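Local coordinates for protein AncCDT-1 (Synthetic construct, PDB 5T0W) that binds amino acids such as arginine in a cleft between two lobes, probably as a transport-type solute-binding protein, and represents a precursor of cyclohexadienyl dehydratase, at residues F38-K41 with Y45-F48; K54-E59 with F83-S88; G73-L78 with P94-K99; S88-T93 with G210-K215; G110-V115 with P183-Y188. All coordinates share one frame; numbering follows the deposited sequence.

Contact 1. Residues F38-K41 with Y45-F48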
# COMPACT_ATOMS: atom_id res chain seq x y z
N PHE A 38 9.78 -0.65 -3.08
CA PHE A 38 10.16 -0.95 -4.44
C PHE A 38 11.65 -1.25 -4.50
O PHE A 38 12.36 -1.35 -3.47
CB PHE A 38 9.74 0.18 -5.38
CG PHE A 38 10.25 1.52 -5.00
CD1 PHE A 38 9.65 2.23 -3.98
CD2 PHE A 38 11.33 2.10 -5.69
CE1 PHE A 38 10.12 3.49 -3.64
CE2 PHE A 38 11.79 3.35 -5.36
CZ PHE A 38 11.19 4.05 -4.32
N LYS A 39 12.08 -1.54 -5.71
CA LYS A 39 13.48 -1.70 -6.00
C LYS A 39 13.99 -0.41 -6.57
O LYS A 39 13.32 0.22 -7.38
CB LYS A 39 13.67 -2.83 -7.02
CG LYS A 39 13.05 -4.17 -6.61
CD LYS A 39 13.27 -4.53 -5.15
CE LYS A 39 13.12 -6.03 -4.94
NZ LYS A 39 14.26 -6.82 -5.49
N ASP A 40 15.17 0.01 -6.12
CA ASP A 40 15.91 1.09 -6.80
C ASP A 40 16.64 0.51 -8.03
O ASP A 40 16.54 -0.68 -8.34
CB ASP A 40 16.87 1.82 -5.83
CG ASP A 40 17.96 0.92 -5.27
OD1 ASP A 40 18.12 -0.23 -5.74
OD2 ASP A 40 18.66 1.39 -4.35
N LYS A 41 17.36 1.38 -8.72
CA LYS A 41 18.18 1.00 -9.89
C LYS A 41 19.12 -0.21 -9.70
O LYS A 41 19.36 -0.96 -10.65
CB LYS A 41 18.96 2.23 -10.40
CG LYS A 41 19.84 2.91 -9.34
CD LYS A 41 19.35 4.32 -8.97
CE LYS A 41 20.10 5.36 -9.80
NZ LYS A 41 19.42 6.69 -9.85
N TYR A 45 15.99 -2.72 -1.91
CA TYR A 45 14.71 -2.41 -1.36
C TYR A 45 14.75 -0.98 -0.86
O TYR A 45 15.72 -0.55 -0.22
CB TYR A 45 14.27 -3.34 -0.22
CG TYR A 45 13.72 -4.68 -0.68
CD1 TYR A 45 12.40 -4.80 -1.08
CD2 TYR A 45 14.51 -5.83 -0.67
CE1 TYR A 45 11.90 -6.04 -1.49
CE2 TYR A 45 14.01 -7.06 -1.07
CZ TYR A 45 12.71 -7.16 -1.49
OH TYR A 45 12.15 -8.40 -1.88
N THR A 46 13.71 -0.24 -1.19
CA THR A 46 13.70 1.17 -0.88
C THR A 46 12.27 1.70 -0.83
O THR A 46 11.39 1.17 -1.47
CB THR A 46 14.58 1.94 -1.90
OG1 THR A 46 14.62 3.31 -1.54
CG2 THR A 46 14.02 1.81 -3.29
N GLY A 47 12.06 2.73 -0.05
CA GLY A 47 10.73 3.30 0.13
C GLY A 47 10.44 3.66 1.58
O GLY A 47 11.22 3.37 2.48
N PHE A 48 9.27 4.26 1.78
CA PHE A 48 8.77 4.67 3.10
C PHE A 48 8.61 3.47 4.00
O PHE A 48 9.11 3.46 5.12
CB PHE A 48 7.44 5.36 2.89
CG PHE A 48 6.87 6.03 4.11
CD1 PHE A 48 7.55 7.01 4.76
CD2 PHE A 48 5.59 5.71 4.55
CE1 PHE A 48 7.01 7.64 5.86
CE2 PHE A 48 5.03 6.35 5.63
CZ PHE A 48 5.75 7.31 6.29
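T46 faces F38 across two antiparallel strands, and each gives the other its N-H. F38 N reaches T46 O at 2.9 Å with the C=O pointing nearly straight at it (165°), whereas T46 N meets F38 O at 2.9 Å from a position tilted out of the carbonyl plane. The side chains of this hydrogen-bonded pair share one side of the ribbon. With OG1 of T46 anti to the backbone N (chi1 -177°), the methyl CG2 falls between the backbone N and the carbonyl carbon, and from there it sits over a face of the F38 ring, 3.7 Å from the ring centroid. This is a beta hairpin, strand 38-39 with strand 45-46, whose turn is held by D40 OD1 accepting from Q44 N. Cutting F38 back to an alanine is likely to leave the T46 methyl and the CA of G47 without the ring they pack on, opening a gap beside the start of helix 48-60. On the other side, the non-hydrogen-bonded pair K39 and Y45 run alongside each other. K39 CE lies over the tyrosine ring, 3.7 Å from Y45 CZ, and K39 NZ stands 4.6 Å from the ring centroid, 23° off the normal, as a cation-pi partner. Y45 also meets F66.

Contact 2. Residues K54-E59 with F83-S88. With ARG (arginine), chain E.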
# COMPACT_ATOMS: atom_id res chain seq x y z
N LYS A 54 13.19 -0.68 8.57
CA LYS A 54 14.54 -0.57 9.09
C LYS A 54 14.55 0.01 10.48
O LYS A 54 15.28 -0.47 11.35
CB LYS A 54 15.40 0.30 8.20
CG LYS A 54 15.75 -0.39 6.90
CD LYS A 54 16.71 0.47 6.10
CE LYS A 54 17.14 -0.31 4.87
NZ LYS A 54 17.68 0.64 3.88
N ALA A 55 13.77 1.07 10.68
CA ALA A 55 13.73 1.75 11.99
C ALA A 55 13.24 0.79 13.06
O ALA A 55 13.78 0.74 14.16
CB ALA A 55 12.84 3.01 11.93
N LEU A 56 12.18 0.05 12.74
CA LEU A 56 11.62 -0.94 13.67
C LEU A 56 12.64 -2.02 14.02
O LEU A 56 12.83 -2.35 15.19
CB LEU A 56 10.36 -1.59 13.06
CG LEU A 56 9.77 -2.78 13.82
CD1 LEU A 56 9.55 -2.46 15.28
CD2 LEU A 56 8.45 -3.19 13.20
N ALA A 57 13.30 -2.57 13.01
CA ALA A 57 14.37 -3.53 13.24
C ALA A 57 15.44 -2.98 14.20
O ALA A 57 15.74 -3.62 15.18
CB ALA A 57 14.97 -3.94 11.93
N LYS A 58 15.96 -1.79 13.93
CA LYS A 58 16.90 -1.14 14.86
C LYS A 58 16.35 -1.12 16.30
O LYS A 58 16.98 -1.65 17.21
CB LYS A 58 17.24 0.29 14.41
N GLU A 59 15.15 -0.57 16.49
CA GLU A 59 14.46 -0.58 17.78
C GLU A 59 14.50 -1.96 18.44
O GLU A 59 14.75 -2.09 19.63
CB GLU A 59 13.01 -0.14 17.56
CG GLU A 59 12.10 -0.20 18.77
CD GLU A 59 11.83 1.14 19.42
OE1 GLU A 59 12.46 2.17 19.06
OE2 GLU A 59 10.96 1.16 20.31
N PHE A 83 6.08 -14.48 7.34
CA PHE A 83 6.84 -13.38 7.87
C PHE A 83 6.12 -12.87 9.11
O PHE A 83 5.03 -13.32 9.41
CB PHE A 83 6.98 -12.26 6.81
CG PHE A 83 5.70 -11.93 6.10
CD1 PHE A 83 4.71 -11.23 6.74
CD2 PHE A 83 5.50 -12.31 4.78
CE1 PHE A 83 3.53 -10.92 6.10
CE2 PHE A 83 4.33 -12.02 4.12
CZ PHE A 83 3.33 -11.32 4.79
N ASP A 84 6.72 -11.90 9.79
CA ASP A 84 6.16 -11.41 11.05
C ASP A 84 5.22 -10.25 10.95
O ASP A 84 4.38 -10.08 11.80
CB ASP A 84 7.28 -10.97 11.97
CG ASP A 84 8.31 -12.03 12.12
OD1 ASP A 84 7.90 -13.16 12.51
OD2 ASP A 84 9.49 -11.74 11.83
N ILE A 85 5.37 -9.42 9.92
CA ILE A 85 4.64 -8.16 9.88
C ILE A 85 4.49 -7.66 8.46
O ILE A 85 5.43 -7.76 7.65
CB ILE A 85 5.35 -7.09 10.74
CG1 ILE A 85 4.58 -5.76 10.77
CG2 ILE A 85 6.77 -6.81 10.24
CD1 ILE A 85 4.94 -4.88 11.94
N VAL A 86 3.33 -7.11 8.13
CA VAL A 86 3.09 -6.52 6.79
C VAL A 86 3.41 -5.01 6.83
O VAL A 86 2.82 -4.29 7.59
CB VAL A 86 1.64 -6.70 6.35
CG1 VAL A 86 1.39 -6.05 5.02
CG2 VAL A 86 1.29 -8.17 6.29
N MET A 87 4.36 -4.57 6.02
CA MET A 87 4.63 -3.15 5.87
C MET A 87 4.64 -2.84 4.37
O MET A 87 5.64 -3.03 3.68
CB MET A 87 5.96 -2.78 6.51
CG MET A 87 6.15 -3.33 7.92
SD MET A 87 7.53 -2.74 8.95
CE MET A 87 7.35 -0.97 9.18
N SER A 88 3.46 -2.51 3.85
CA SER A 88 3.22 -2.57 2.40
C SER A 88 2.05 -1.72 1.96
O SER A 88 1.25 -2.12 1.13
CB SER A 88 3.05 -4.01 1.91
OG SER A 88 3.41 -4.12 0.55
N ARG E . -3.70 0.75 0.19
CA ARG E . -4.32 -0.26 -0.68
C ARG E . -4.69 -1.42 0.16
O ARG E . -5.48 -2.24 -0.30
CB ARG E . -3.37 -0.71 -1.75
CG ARG E . -2.20 -1.44 -1.16
CD ARG E . -1.35 -2.12 -2.24
NE ARG E . 0.01 -2.27 -1.77
CZ ARG E . 0.96 -2.92 -2.43
NH1 ARG E . 2.20 -2.99 -1.94
NH2 ARG E . 0.66 -3.50 -3.58
OXT ARG E . -4.18 -1.55 1.29
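S88 OG, at the pocket end of the segment whose I85 and M87 meet L56, is gripped by several groups: NH1 of the bound arginine donates to it at 3.0 Å, D30 N forms a second hydrogen bond, and T29 OG1 adds a weak one. The setting is the alpha/beta lobe of a periplasmic binding protein, where strand 85-86 runs parallel to strand 24-29, with A212 of strand 207-213 bonded to V86, and helix 48-60 lies against one side of the sheet. The serine carbonyl works on the ligand too. S88 O accepts NE of the arginine at 3.2 Å and, more weakly, NH1 of the same guanidinium, which would help to fix the rotation of that group. With OG roughly anti to the backbone N of S88 (chi1 -154°), hydroxyl and carbonyl both reach NH1. Behind the pocket the chain turns apolar. I85 and M87 send their side chains to the helix, while V86 between them packs on I74 of helix 74-79. L56 is the one helix residue that answers, and its CD2 branch does all the touching. L25 and W227 also pack on L56, enclosing it between sheet and helix 218-233. M87 SD lies 4.4 Å from L56 CD2, a loose approach. The nearer meeting is tip to tip, L56 CD2 to I85 CD1 at 4.1 Å.

Contact 3. Residues G73-L78 with P94-K99. With ARG (arginine), chain E.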
# COMPACT_ATOMS: atom_id res chain seq x y z
N GLY A 73 -2.30 -12.45 -1.85
CA GLY A 73 -2.10 -13.46 -0.82
C GLY A 73 -1.29 -12.99 0.38
O GLY A 73 -0.74 -13.79 1.12
N ILE A 74 -1.17 -11.67 0.55
CA ILE A 74 -0.28 -11.15 1.57
C ILE A 74 -0.80 -11.43 2.99
O ILE A 74 -0.01 -11.70 3.89
CB ILE A 74 0.03 -9.66 1.39
CG1 ILE A 74 1.29 -9.30 2.20
CG2 ILE A 74 -1.14 -8.81 1.81
CD1 ILE A 74 1.85 -7.92 1.90
N ILE A 75 -2.11 -11.36 3.18
CA ILE A 75 -2.69 -11.69 4.47
C ILE A 75 -2.60 -13.19 4.78
O ILE A 75 -2.23 -13.58 5.89
CB ILE A 75 -4.12 -11.19 4.60
CG1 ILE A 75 -4.08 -9.68 4.79
CG2 ILE A 75 -4.83 -11.86 5.77
CD1 ILE A 75 -5.43 -9.03 4.89
N PRO A 76 -2.93 -14.05 3.81
CA PRO A 76 -2.69 -15.49 4.08
C PRO A 76 -1.23 -15.82 4.39
O PRO A 76 -0.96 -16.71 5.20
CB PRO A 76 -3.14 -16.16 2.78
CG PRO A 76 -4.22 -15.26 2.27
CD PRO A 76 -3.83 -13.85 2.66
N ALA A 77 -0.30 -15.15 3.71
CA ALA A 77 1.11 -15.39 3.95
C ALA A 77 1.46 -15.01 5.39
O ALA A 77 2.22 -15.72 6.05
CB ALA A 77 1.95 -14.60 2.97
N LEU A 78 0.86 -13.93 5.87
CA LEU A 78 1.11 -13.46 7.21
C LEU A 78 0.53 -14.44 8.20
O LEU A 78 1.24 -14.89 9.11
CB LEU A 78 0.46 -12.09 7.43
CG LEU A 78 0.44 -11.63 8.89
CD1 LEU A 78 1.85 -11.44 9.39
CD2 LEU A 78 -0.39 -10.37 9.04
N PRO A 94 -12.42 -2.69 8.03
CA PRO A 94 -13.16 -3.58 8.95
C PRO A 94 -12.99 -5.04 8.56
O PRO A 94 -12.64 -5.88 9.39
CB PRO A 94 -14.61 -3.15 8.75
CG PRO A 94 -14.52 -1.74 8.26
CD PRO A 94 -13.28 -1.69 7.41
N GLU A 95 -13.17 -5.33 7.28
CA GLU A 95 -13.07 -6.72 6.79
C GLU A 95 -11.70 -7.33 7.13
O GLU A 95 -11.63 -8.47 7.56
CB GLU A 95 -13.34 -6.78 5.28
CG GLU A 95 -14.21 -7.95 4.82
CD GLU A 95 -14.12 -8.22 3.28
OE1 GLU A 95 -13.67 -7.32 2.52
OE2 GLU A 95 -14.47 -9.35 2.84
N ARG A 96 -10.62 -6.56 6.94
CA ARG A 96 -9.26 -7.01 7.25
C ARG A 96 -8.96 -7.10 8.75
O ARG A 96 -8.23 -7.99 9.17
CB ARG A 96 -8.23 -6.09 6.63
CG ARG A 96 -8.15 -6.20 5.13
CD ARG A 96 -7.41 -5.00 4.52
NE ARG A 96 -7.20 -5.20 3.10
CZ ARG A 96 -6.57 -4.34 2.33
NH1 ARG A 96 -6.07 -3.23 2.82
NH2 ARG A 96 -6.45 -4.61 1.05
N LYS A 97 -9.54 -6.19 9.53
CA LYS A 97 -9.46 -6.23 11.03
C LYS A 97 -9.94 -7.57 11.62
O LYS A 97 -9.43 -8.02 12.65
CB LYS A 97 -10.21 -5.04 11.68
CG LYS A 97 -9.41 -3.75 11.75
CD LYS A 97 -10.30 -2.53 11.97
CE LYS A 97 -10.43 -2.10 13.43
NZ LYS A 97 -9.54 -0.92 13.75
N LYS A 98 -10.90 -8.21 10.95
CA LYS A 98 -11.38 -9.52 11.35
C LYS A 98 -10.36 -10.62 11.16
O LYS A 98 -10.48 -11.67 11.76
CB LYS A 98 -12.64 -9.90 10.57
CG LYS A 98 -13.83 -8.99 10.83
CD LYS A 98 -14.91 -9.19 9.77
CE LYS A 98 -16.02 -8.17 9.87
NZ LYS A 98 -16.45 -7.96 11.28
N LYS A 99 -9.37 -10.40 10.31
CA LYS A 99 -8.38 -11.43 10.02
C LYS A 99 -7.03 -11.19 10.70
O LYS A 99 -6.32 -12.14 11.08
CB LYS A 99 -8.23 -11.57 8.50
CG LYS A 99 -9.38 -12.35 7.85
CD LYS A 99 -9.28 -12.47 6.34
CE LYS A 99 -9.91 -11.26 5.65
NZ LYS A 99 -9.96 -11.50 4.17
N ARG E . -3.70 0.75 0.19
CA ARG E . -4.32 -0.26 -0.68
C ARG E . -4.69 -1.42 0.16
O ARG E . -5.48 -2.24 -0.30
CB ARG E . -3.37 -0.71 -1.75
CG ARG E . -2.20 -1.44 -1.16
CD ARG E . -1.35 -2.12 -2.24
NE ARG E . 0.01 -2.27 -1.77
CZ ARG E . 0.96 -2.92 -2.43
NH1 ARG E . 2.20 -2.99 -1.94
NH2 ARG E . 0.66 -3.50 -3.58
OXT ARG E . -4.18 -1.55 1.29
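I75 and R96 cross at about a right angle, the delta methyl of the isoleucine touching the aliphatic base of the arginine: I75 CD1 is 3.9 Å from R96 CG. The two belong to short helices, 74-79 and 94-97, that flank the ligand loop of this periplasmic binding protein, and R96 is the arginine that holds the amino acid's carboxylate, as in other members of family 3. From CG to NE its chain runs extended past I75 into the cleft, where the guanidinium and the ligand carboxylate meet end-on, the carboxylate carbon lying in the guanidinium plane at its edge. R96 NH1 donates to OXT of the bound arginine at 3.0 Å (163°), and R96 NH2 donates to its O at 2.9 Å (157°). Two nearly straight bonds side by side would fix the rotation of the carboxylate as well as neutralise its charge. A leucine in place of R96 would probably leave the ligand carboxylate without its paired donors and opposite charge. The second branch of I75 serves the other neighbour: CG2, anti to the backbone N, turns toward K99 and stops 4.4 Å from K99 CB. W71, M90 and F102 also pack along R96. Its NH1 is further engaged by the carbonyl O of T91, a second acceptor beside OXT.

Contact 4. Residues S88-T93 with G210-K215. With ARG (arginine), chain E.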
# COMPACT_ATOMS: atom_id res chain seq x y z
N SER A 88 3.46 -2.51 3.85
CA SER A 88 3.22 -2.57 2.40
C SER A 88 2.05 -1.72 1.96
O SER A 88 1.25 -2.12 1.13
CB SER A 88 3.05 -4.01 1.91
OG SER A 88 3.41 -4.12 0.55
N GLY A 89 1.97 -0.53 2.54
CA GLY A 89 0.94 0.43 2.20
C GLY A 89 -0.46 -0.07 2.45
O GLY A 89 -1.35 0.19 1.67
N MET A 90 -0.63 -0.83 3.53
CA MET A 90 -1.88 -1.49 3.78
C MET A 90 -2.92 -0.64 4.51
O MET A 90 -2.74 -0.22 5.63
CB MET A 90 -1.63 -2.75 4.55
CG MET A 90 -2.86 -3.59 4.67
SD MET A 90 -2.47 -5.24 5.17
CE MET A 90 -4.12 -5.88 5.35
N THR A 91 -4.03 -0.39 3.83
CA THR A 91 -5.16 0.30 4.40
C THR A 91 -5.82 -0.58 5.49
O THR A 91 -5.96 -1.77 5.32
CB THR A 91 -6.19 0.60 3.30
OG1 THR A 91 -5.59 1.42 2.30
CG2 THR A 91 -7.39 1.28 3.86
N ILE A 92 -6.20 0.06 6.60
CA ILE A 92 -6.96 -0.59 7.69
C ILE A 92 -8.42 -0.60 7.29
O ILE A 92 -8.98 0.43 7.05
CB ILE A 92 -6.80 0.15 9.04
CG1 ILE A 92 -5.32 0.17 9.46
CG2 ILE A 92 -7.62 -0.52 10.13
CD1 ILE A 92 -4.99 1.08 10.61
N THR A 93 -9.01 -1.79 7.20
CA THR A 93 -10.41 -1.91 6.90
C THR A 93 -11.10 -2.84 7.88
O THR A 93 -10.44 -3.69 8.49
CB THR A 93 -10.66 -2.43 5.46
OG1 THR A 93 -10.28 -3.81 5.36
CG2 THR A 93 -9.94 -1.58 4.42
N GLY A 210 -1.98 0.99 8.06
CA GLY A 210 -1.30 0.42 9.23
C GLY A 210 -0.39 -0.73 8.85
O GLY A 210 -0.44 -1.23 7.73
N PHE A 211 0.39 -1.19 9.81
CA PHE A 211 1.12 -2.45 9.71
C PHE A 211 0.35 -3.59 10.34
O PHE A 211 -0.15 -3.47 11.45
CB PHE A 211 2.45 -2.32 10.41
CG PHE A 211 3.20 -1.12 10.01
CD1 PHE A 211 3.49 -0.90 8.67
CD2 PHE A 211 3.60 -0.19 10.94
CE1 PHE A 211 4.19 0.23 8.29
CE2 PHE A 211 4.30 0.92 10.58
CZ PHE A 211 4.59 1.15 9.25
N ALA A 212 0.27 -4.71 9.63
CA ALA A 212 -0.55 -5.86 10.08
C ALA A 212 0.29 -6.90 10.78
O ALA A 212 1.39 -7.16 10.36
CB ALA A 212 -1.25 -6.50 8.89
N ILE A 213 -0.26 -7.50 11.83
CA ILE A 213 0.33 -8.69 12.42
C ILE A 213 -0.76 -9.71 12.74
O ILE A 213 -1.94 -9.36 12.84
CB ILE A 213 1.10 -8.38 13.71
CG1 ILE A 213 0.14 -7.94 14.81
CG2 ILE A 213 2.15 -7.31 13.48
CD1 ILE A 213 0.75 -7.99 16.20
N ARG A 214 -0.36 -10.96 12.94
CA ARG A 214 -1.30 -11.99 13.35
C ARG A 214 -1.97 -11.63 14.67
O ARG A 214 -1.35 -11.01 15.54
CB ARG A 214 -0.60 -13.33 13.54
CG ARG A 214 -0.06 -13.93 12.30
CD ARG A 214 0.57 -15.27 12.64
NE ARG A 214 1.88 -15.16 13.30
CZ ARG A 214 3.03 -14.86 12.69
NH1 ARG A 214 3.05 -14.61 11.38
NH2 ARG A 214 4.15 -14.80 13.38
N LYS A 215 -3.23 -12.03 14.81
CA LYS A 215 -3.97 -11.96 16.08
C LYS A 215 -3.24 -12.76 17.17
O LYS A 215 -2.42 -13.63 16.89
CB LYS A 215 -5.36 -12.56 15.94
CG LYS A 215 -6.24 -11.98 14.85
CD LYS A 215 -6.99 -10.75 15.31
CE LYS A 215 -8.16 -10.45 14.38
NZ LYS A 215 -9.06 -9.43 14.98
N ARG E . -3.70 0.75 0.19
CA ARG E . -4.32 -0.26 -0.68
C ARG E . -4.69 -1.42 0.16
O ARG E . -5.48 -2.24 -0.30
CB ARG E . -3.37 -0.71 -1.75
CG ARG E . -2.20 -1.44 -1.16
CD ARG E . -1.35 -2.12 -2.24
NE ARG E . 0.01 -2.27 -1.77
CZ ARG E . 0.96 -2.92 -2.43
NH1 ARG E . 2.20 -2.99 -1.94
NH2 ARG E . 0.66 -3.50 -3.58
OXT ARG E . -4.18 -1.55 1.29
O HOH W 1 1.64 -1.22 5.60
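The flat peptide unit joining M90 to T91 is used at both its polar ends: M90 O accepts G210 N at 2.8 Å, nearly in line with the C=O (171°), and T91 N donates to OXT of the bound arginine at 2.8 Å (169°). This is the ligand-binding loop of the periplasmic binding protein fold, running from strand 85-86 to helix 94-97, and the G210 bond ties its back to strand 207-213. Because the two bonds share one conjugated group, each would be expected to polarise the other slightly. The ligand's amino group is met by the same loop: its N donates to G89 O at 2.8 Å and to T91 OG1 at 2.9 Å. G89 has positive phi, which favours glycine at this bend. Behind the peptide, I92 swings CG1 back to within 3.7 Å of G210 N. M90 reaches a different part of the strand, its CG anti to the backbone N (chi1 -172°) and its chain extended, so that SD reaches A212 CB at 4.1 Å. F211, between G210 and A212, turns aside to stack on Y106. One water bridges the two backbones, accepting from S88 N and M90 N and donating to G210 O at 3.0 Å.

Contact 5. Residues G110-V115 with P183-Y188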
# COMPACT_ATOMS: atom_id res chain seq x y z
N GLY A 110 -6.10 8.50 0.08
CA GLY A 110 -7.37 8.49 -0.60
C GLY A 110 -7.21 7.78 -1.92
O GLY A 110 -6.11 7.37 -2.28
N GLN A 111 -8.34 7.59 -2.61
CA GLN A 111 -8.37 6.90 -3.89
C GLN A 111 -8.26 7.98 -4.92
O GLN A 111 -8.99 8.95 -4.86
CB GLN A 111 -9.68 6.10 -4.06
CG GLN A 111 -9.80 4.91 -3.14
CD GLN A 111 -8.57 4.05 -3.26
OE1 GLN A 111 -8.26 3.57 -4.35
NE2 GLN A 111 -7.85 3.86 -2.16
N THR A 112 -7.39 7.77 -5.90
CA THR A 112 -7.24 8.68 -7.04
C THR A 112 -7.39 7.95 -8.38
O THR A 112 -7.04 6.79 -8.51
CB THR A 112 -5.88 9.33 -6.95
OG1 THR A 112 -5.80 9.99 -5.69
CG2 THR A 112 -5.68 10.32 -8.06
N ILE A 113 -7.95 8.65 -9.36
CA ILE A 113 -8.13 8.15 -10.72
C ILE A 113 -7.04 8.73 -11.59
O ILE A 113 -6.77 9.91 -11.57
CB ILE A 113 -9.48 8.59 -11.32
CG1 ILE A 113 -10.65 8.13 -10.46
CG2 ILE A 113 -9.63 8.06 -12.74
CD1 ILE A 113 -11.92 8.90 -10.71
N LEU A 114 -6.46 7.88 -12.41
CA LEU A 114 -5.42 8.26 -13.34
C LEU A 114 -5.93 8.01 -14.74
O LEU A 114 -6.50 6.96 -14.99
CB LEU A 114 -4.21 7.38 -13.08
CG LEU A 114 -2.84 8.03 -13.02
CD1 LEU A 114 -2.80 8.99 -11.84
CD2 LEU A 114 -1.78 6.96 -12.84
N VAL A 115 -5.74 8.98 -15.64
CA VAL A 115 -6.11 8.84 -17.06
C VAL A 115 -5.05 9.41 -18.03
O VAL A 115 -4.12 10.09 -17.61
CB VAL A 115 -7.47 9.51 -17.36
CG1 VAL A 115 -8.58 8.83 -16.59
CG2 VAL A 115 -7.43 10.99 -17.05
N PRO A 183 -1.09 8.68 -3.11
CA PRO A 183 0.36 8.92 -3.21
C PRO A 183 1.01 8.11 -4.32
O PRO A 183 2.04 8.50 -4.85
CB PRO A 183 0.89 8.51 -1.83
CG PRO A 183 -0.31 8.42 -0.95
CD PRO A 183 -1.45 8.02 -1.85
N VAL A 184 0.41 6.97 -4.67
CA VAL A 184 0.93 6.17 -5.78
C VAL A 184 0.59 6.83 -7.11
O VAL A 184 1.43 6.93 -7.99
CB VAL A 184 0.38 4.74 -5.76
CG1 VAL A 184 0.84 3.96 -6.97
CG2 VAL A 184 0.81 4.05 -4.49
N ALA A 185 -0.64 7.33 -7.22
CA ALA A 185 -1.10 8.03 -8.41
C ALA A 185 -0.24 9.23 -8.70
O ALA A 185 0.13 9.49 -9.85
CB ALA A 185 -2.55 8.47 -8.21
N ALA A 186 0.09 9.98 -7.64
CA ALA A 186 0.92 11.14 -7.80
C ALA A 186 2.29 10.73 -8.31
O ALA A 186 2.82 11.33 -9.26
CB ALA A 186 1.04 11.88 -6.47
N TYR A 187 2.86 9.72 -7.68
CA TYR A 187 4.19 9.23 -8.08
C TYR A 187 4.21 8.78 -9.56
O TYR A 187 5.10 9.18 -10.29
CB TYR A 187 4.66 8.14 -7.11
CG TYR A 187 6.10 7.69 -7.29
CD1 TYR A 187 6.47 6.84 -8.34
CD2 TYR A 187 7.13 8.14 -6.39
CE1 TYR A 187 7.80 6.45 -8.50
CE2 TYR A 187 8.46 7.75 -6.53
CZ TYR A 187 8.79 6.89 -7.58
OH TYR A 187 10.09 6.48 -7.76
N TYR A 188 3.19 8.05 -10.01
CA TYR A 188 3.07 7.69 -11.43
C TYR A 188 2.88 8.90 -12.38
O TYR A 188 3.26 8.83 -13.55
CB TYR A 188 1.94 6.66 -11.68
CG TYR A 188 2.35 5.20 -11.47
CD1 TYR A 188 3.41 4.66 -12.17
CD2 TYR A 188 1.67 4.38 -10.57
CE1 TYR A 188 3.80 3.34 -11.96
CE2 TYR A 188 2.04 3.06 -10.36
CZ TYR A 188 3.10 2.54 -11.05
OH TYR A 188 3.49 1.21 -10.85
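This is a buried helix-on-sheet contact in the lobe across the cleft from S88, where helix 182-189 lies against strand 107-115, which runs between strands 177-181 and 198-201 in a mixed sheet. The axes of strand segment 111-115 and helix segment 183-188 run 28° apart and come within 8.0 Å. T112 and L114 point from the strand to the helix, while Q111 turns to the other side of the sheet, where its amide is hydrogen-bonded to S144 and to D181 of the ligand pocket. A185 is the centre of the contact. Its CB meets T112 CG2 at 3.6 Å and L114 CD1 at 3.7 Å. T112 presents its methyl here because OG1 is anti to the carbonyl carbon (chi1 -57°), leaving CG2 anti to the backbone N. The leucine forks over the next helical turn, CD1 staying by A185 and CD2 reaching Y188 CB at 3.9 Å. The rest of Y188 leads away, and its ring stacks on F167 of helix 163-171. Apart from L114 CD1 near the carbonyl of A185, all the touching is carbon on carbon. Such a joint depends on shape rather than direction, and the small side chain of A185 probably lets the helix come this near the sheet.

In the fold
From the N terminus, contact 1 comes first and closes a short hairpin, and its second strand leads straight into helix 48-60. Contact 2 then joins that helix to strand 85-86. Contact 3 crosses it, because 73-78 falls between the two segments of contact 2 and 94-99 follows them. Contact 4 shares S88 with contact 2, crosses contact 3 in turn, and spans the longest loop, bringing 210-215 back to 88-93. Contact 5 lies wholly within that span, in the other lobe, about 20 Å from contact 4 between centres, although strands 107-115 and 207-213 are neighbours in one sheet. Contacts 2, 3 and 4 converge on the bound arginine.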